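Local coordinates for tailspike protein (Siphovirus 9NA, PDB 3RIQ), which probably recognises Salmonella lipopolysaccharide as the phage's receptor and cleaves its O-antigen chains as an endorhamnosidase, working as a trimer with right-handed beta-helix subunits, at residues A[436-444]-A[454-462]. Residues are numbered along the deposited sequence; the frame is centred on the assembly and turned at random. Where two conformers were deposited one is given.
Sequences ENAMTLSMR and SLVLTADCQ
Leu455 and Met443 bury the most surface here, lying alongside each other and pointing the same way from one antiparallel hydrogen-bonded pair. With CG of Met443 anti to the carbonyl carbon (chi1 -52°) and the chain extended to sulfur, SD lies 4.0 Å from both CD1 and CD2 of Leu455. The backbone beneath them departs from regular pairing: Met443 O accepts Ser454 N at 2.8 Å and, more weakly, Leu455 N at 3.3 Å, so two residues face one in a classic beta bulge. Two residues back along the first strand, at the next hydrogen-bonded pair, Leu441 lies beside Leu457, their CB atoms 4.2 Å apart; both leucines project from the buried face that also carries Met443 and Leu455. The Leu457 N to Leu441 O bond is nearly straight, 172° at the hydrogen. The other face is more open and more polar. There CG2 of Thr440 reaches across toward two residues of the other strand, 3.6 Å from Thr458 OG1 and 3.8 Å from Val456 CG1. The two strands form a hairpin that begins a five-strand antiparallel meander beyond the beta-helix coils. Strand 470-479 pairs with the edge of 455-461 that faces away from 438-444, while residues 441-444 continue the sheet in parallel with a strand of the second subunit, and Met443 of the third subunit packs on Met439 and Ala459.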
ATOM      1  N   GLU A 436      -8.750 -23.136 -22.192  1.00 19.03           N
ATOM      2  CA  GLU A 436      -8.639 -24.521 -22.675  0.50 19.16           C
ATOM      3  C   GLU A 436      -9.994 -25.230 -22.644  1.00 19.29           C
ATOM      4  O   GLU A 436     -10.888 -24.839 -21.900  1.00 19.12           O
ATOM      5  CB  GLU A 436      -7.609 -25.312 -21.846  0.50 19.70           C
ATOM      6  CG  GLU A 436      -6.157 -24.928 -22.138  0.50 21.41           C
ATOM      7  CD  GLU A 436      -5.163 -25.492 -21.135  0.50 23.15           C
ATOM      8  OE1 GLU A 436      -5.500 -26.428 -20.389  0.50 25.70           O
ATOM      9  OE2 GLU A 436      -4.015 -25.011 -21.120  0.50 26.76           O
ATOM     10  N   ASN A 437     -10.133 -26.283 -23.446  1.00 19.26           N
ATOM     11  CA  ASN A 437     -11.410 -27.006 -23.528  1.00 20.22           C
ATOM     12  C   ASN A 437     -11.775 -27.830 -22.312  1.00 19.97           C
ATOM     13  O   ASN A 437     -12.953 -28.085 -22.086  1.00 19.76           O
ATOM     14  CB  ASN A 437     -11.478 -27.878 -24.785  1.00 21.59           C
ATOM     15  CG  ASN A 437     -11.551 -27.052 -26.057  1.00 26.94           C
ATOM     16  OD1 ASN A 437     -12.184 -25.978 -26.112  1.00 31.67           O
ATOM     17  ND2 ASN A 437     -10.912 -27.556 -27.102  1.00 31.06           N
ATOM     18  N   ALA A 438     -10.784 -28.200 -21.504  1.00 19.48           N
ATOM     19  CA  ALA A 438     -11.048 -28.906 -20.264  1.00 19.13           C
ATOM     20  C   ALA A 438     -10.417 -28.139 -19.126  1.00 19.06           C
ATOM     21  O   ALA A 438      -9.402 -27.466 -19.322  1.00 20.88           O
ATOM     22  CB  ALA A 438     -10.495 -30.337 -20.324  1.00 20.13           C
ATOM     23  N   MET A 439     -11.005 -28.237 -17.942  1.00 17.66           N
ATOM     24  CA  MET A 439     -10.399 -27.638 -16.754  1.00 17.14           C
ATOM     25  C   MET A 439     -10.677 -28.527 -15.565  1.00 15.47           C
ATOM     26  O   MET A 439     -11.529 -29.431 -15.646  1.00 15.31           O
ATOM     27  CB  MET A 439     -10.861 -26.188 -16.538  1.00 17.68           C
ATOM     28  CG  MET A 439     -12.278 -26.029 -15.975  1.00 18.33           C
ATOM     29  SD  MET A 439     -12.705 -24.255 -15.846  1.00 17.37           S
ATOM     30  CE  MET A 439     -11.534 -23.682 -14.591  1.00 16.14           C
ATOM     31  N   THR A 440      -9.937 -28.298 -14.473  1.00 15.29           N
ATOM     32  CA  THR A 440      -9.904 -29.242 -13.370  1.00 16.03           C
ATOM     33  C   THR A 440      -9.922 -28.614 -11.986  1.00 15.31           C
ATOM     34  O   THR A 440      -9.447 -27.492 -11.797  1.00 14.99           O
ATOM     35  CB  THR A 440      -8.639 -30.136 -13.425  1.00 16.10           C
ATOM     36  OG1 THR A 440      -7.474 -29.323 -13.608  1.00 16.45           O
ATOM     37  CG2 THR A 440      -8.726 -31.193 -14.546  1.00 17.92           C
ATOM     38  N   LEU A 441     -10.478 -29.362 -11.029  1.00 15.30           N
ATOM     39  CA  LEU A 441     -10.177 -29.212  -9.602  1.00 15.47           C
ATOM     40  C   LEU A 441      -9.324 -30.406  -9.197  1.00 15.23           C
ATOM     41  O   LEU A 441      -9.769 -31.566  -9.342  1.00 16.48           O
ATOM     42  CB  LEU A 441     -11.471 -29.244  -8.751  1.00 15.60           C
ATOM     43  CG  LEU A 441     -11.255 -29.579  -7.242  1.00 17.87           C
ATOM     44  CD1 LEU A 441     -10.545 -28.466  -6.522  1.00 21.04           C
ATOM     45  CD2 LEU A 441     -12.581 -29.875  -6.567  1.00 21.20           C
ATOM     46  N   SER A 442      -8.111 -30.139  -8.697  1.00 14.83           N
ATOM     47  CA  SER A 442      -7.216 -31.197  -8.239  1.00 15.78           C
ATOM     48  C   SER A 442      -6.927 -30.985  -6.762  1.00 15.33           C
ATOM     49  O   SER A 442      -6.767 -29.822  -6.329  1.00 15.99           O
ATOM     50  CB  SER A 442      -5.906 -31.207  -9.019  1.00 16.83           C
ATOM     51  OG  SER A 442      -6.129 -31.242 -10.416  1.00 20.00           O
ATOM     52  N   MET A 443      -6.852 -32.079  -6.003  1.00 15.77           N
ATOM     53  CA  MET A 443      -6.540 -32.006  -4.564  1.00 16.02           C
ATOM     54  C   MET A 443      -5.381 -32.930  -4.273  1.00 16.16           C
ATOM     55  O   MET A 443      -5.425 -34.118  -4.633  1.00 15.85           O
ATOM     56  CB  MET A 443      -7.755 -32.342  -3.695  1.00 17.06           C
ATOM     57  CG  MET A 443      -8.980 -31.503  -4.087  1.00 17.95           C
ATOM     58  SD  MET A 443     -10.610 -31.973  -3.429  1.00 26.66           S
ATOM     59  CE  MET A 443     -10.174 -32.416  -1.847  1.00 22.61           C
ATOM     60  N   ARG A 444      -4.332 -32.357  -3.673  1.00 16.64           N
ATOM     61  CA  ARG A 444      -3.070 -33.091  -3.382  1.00 16.60           C
ATOM     62  C   ARG A 444      -2.759 -33.041  -1.871  1.00 16.34           C
ATOM     63  O   ARG A 444      -1.875 -32.286  -1.425  1.00 15.83           O
ATOM     64  CB  ARG A 444      -1.894 -32.564  -4.244  1.00 16.22           C
ATOM     65  CG  ARG A 444      -0.598 -33.426  -4.186  1.00 16.26           C
ATOM     66  CD  ARG A 444       0.477 -32.951  -5.193  1.00 16.17           C
ATOM     67  NE  ARG A 444       0.913 -31.592  -4.859  1.00 16.17           N
ATOM     68  CZ  ARG A 444       1.842 -31.305  -3.942  1.00 15.61           C
ATOM     69  NH1 ARG A 444       2.507 -32.293  -3.315  1.00 17.65           N
ATOM     70  NH2 ARG A 444       2.100 -30.025  -3.657  1.00 16.91           N
ATOM     71  N   SER A 454      -4.595 -36.680  -5.261  1.00 16.37           N
ATOM     72  CA  SER A 454      -5.412 -37.809  -4.825  1.00 16.53           C
ATOM     73  C   SER A 454      -6.824 -37.754  -5.434  1.00 16.21           C
ATOM     74  O   SER A 454      -7.532 -38.758  -5.469  1.00 17.25           O
ATOM     75  CB  SER A 454      -5.494 -37.841  -3.289  1.00 17.14           C
ATOM     76  OG  SER A 454      -4.258 -38.302  -2.714  1.00 16.75           O
ATOM     77  N   LEU A 455      -7.223 -36.592  -5.947  1.00 16.50           N
ATOM     78  CA  LEU A 455      -8.559 -36.412  -6.533  1.00 15.21           C
ATOM     79  C   LEU A 455      -8.450 -35.462  -7.705  1.00 15.52           C
ATOM     80  O   LEU A 455      -7.807 -34.415  -7.571  1.00 15.18           O
ATOM     81  CB  LEU A 455      -9.522 -35.839  -5.479  1.00 15.18           C
ATOM     82  CG  LEU A 455     -10.994 -35.575  -5.840  1.00 15.21           C
ATOM     83  CD1 LEU A 455     -11.842 -35.581  -4.564  1.00 15.91           C
ATOM     84  CD2 LEU A 455     -11.192 -34.255  -6.626  1.00 15.25           C
ATOM     85  N   VAL A 456      -9.052 -35.811  -8.840  1.00 15.73           N
ATOM     86  CA  VAL A 456      -9.205 -34.868  -9.946  1.00 15.25           C
ATOM     87  C   VAL A 456     -10.647 -34.887 -10.436  1.00 14.78           C
ATOM     88  O   VAL A 456     -11.189 -35.963 -10.771  1.00 15.38           O
ATOM     89  CB  VAL A 456      -8.278 -35.215 -11.141  1.00 15.81           C
ATOM     90  CG1 VAL A 456      -8.494 -34.204 -12.247  1.00 15.86           C
ATOM     91  CG2 VAL A 456      -6.799 -35.267 -10.706  1.00 15.73           C
ATOM     92  N   LEU A 457     -11.287 -33.720 -10.417  1.00 14.24           N
ATOM     93  CA  LEU A 457     -12.624 -33.505 -10.971  1.00 15.04           C
ATOM     94  C   LEU A 457     -12.473 -32.678 -12.262  1.00 15.02           C
ATOM     95  O   LEU A 457     -11.907 -31.591 -12.219  1.00 15.88           O
ATOM     96  CB  LEU A 457     -13.478 -32.730  -9.959  1.00 15.68           C
ATOM     97  CG  LEU A 457     -14.911 -32.314 -10.348  1.00 14.47           C
ATOM     98  CD1 LEU A 457     -15.843 -33.557 -10.459  1.00 15.55           C
ATOM     99  CD2 LEU A 457     -15.478 -31.275  -9.371  1.00 16.61           C
ATOM    100  N   THR A 458     -12.971 -33.185 -13.385  1.00 16.13           N
ATOM    101  CA  THR A 458     -12.726 -32.562 -14.689  1.00 16.10           C
ATOM    102  C   THR A 458     -14.037 -32.138 -15.344  1.00 15.59           C
ATOM    103  O   THR A 458     -15.017 -32.912 -15.350  1.00 16.69           O
ATOM    104  CB  THR A 458     -12.022 -33.566 -15.642  1.00 16.59           C
ATOM    105  OG1 THR A 458     -10.827 -34.062 -15.014  1.00 17.86           O
ATOM    106  CG2 THR A 458     -11.677 -32.908 -16.978  1.00 16.26           C
ATOM    107  N   ALA A 459     -14.049 -30.921 -15.874  1.00 15.61           N
ATOM    108  CA  ALA A 459     -15.114 -30.420 -16.752  1.00 15.41           C
ATOM    109  C   ALA A 459     -14.511 -30.394 -18.140  1.00 16.63           C
ATOM    110  O   ALA A 459     -13.562 -29.640 -18.370  1.00 16.50           O
ATOM    111  CB  ALA A 459     -15.465 -29.003 -16.349  1.00 16.14           C
ATOM    112  N   ASP A 460     -15.039 -31.199 -19.068  1.00 18.04           N
ATOM    113  CA  ASP A 460     -14.423 -31.283 -20.392  1.00 19.26           C
ATOM    114  C   ASP A 460     -15.431 -30.868 -21.447  1.00 19.27           C
ATOM    115  O   ASP A 460     -16.379 -31.618 -21.723  1.00 18.93           O
ATOM    116  CB  ASP A 460     -13.919 -32.721 -20.626  1.00 20.83           C
ATOM    117  CG  ASP A 460     -13.201 -32.894 -21.961  1.00 23.75           C
ATOM    118  OD1 ASP A 460     -12.345 -33.805 -22.037  1.00 28.51           O
ATOM    119  OD2 ASP A 460     -13.479 -32.144 -22.924  1.00 26.65           O
ATOM    120  N   CYS A 461     -15.236 -29.691 -22.046  1.00 18.71           N
ATOM    121  CA  CYS A 461     -16.188 -29.166 -23.025  1.00 18.83           C
ATOM    122  C   CYS A 461     -15.940 -29.772 -24.389  1.00 19.70           C
ATOM    123  O   CYS A 461     -14.858 -29.625 -24.954  1.00 21.17           O
ATOM    124  CB  CYS A 461     -16.083 -27.642 -23.115  1.00 17.78           C
ATOM    125  SG  CYS A 461     -17.236 -26.938 -24.351  1.00 19.46           S
ATOM    126  N   GLN A 462     -16.951 -30.493 -24.878  1.00 20.36           N
ATOM    127  CA  GLN A 462     -16.895 -31.175 -26.163  1.00 21.19           C
ATOM    128  C   GLN A 462     -17.485 -30.370 -27.308  1.00 21.71           C
ATOM    129  O   GLN A 462     -17.059 -30.541 -28.473  1.00 22.90           O
ATOM    130  CB  GLN A 462     -17.599 -32.543 -26.061  1.00 22.09           C
ATOM    131  CG  GLN A 462     -16.855 -33.519 -25.195  1.00 24.34           C
ATOM    132  CD  GLN A 462     -15.523 -33.902 -25.803  1.00 28.83           C
ATOM    133  OE1 GLN A 462     -15.477 -34.541 -26.849  1.00 33.14           O
ATOM    134  NE2 GLN A 462     -14.430 -33.482 -25.165  1.00 30.84           N
TER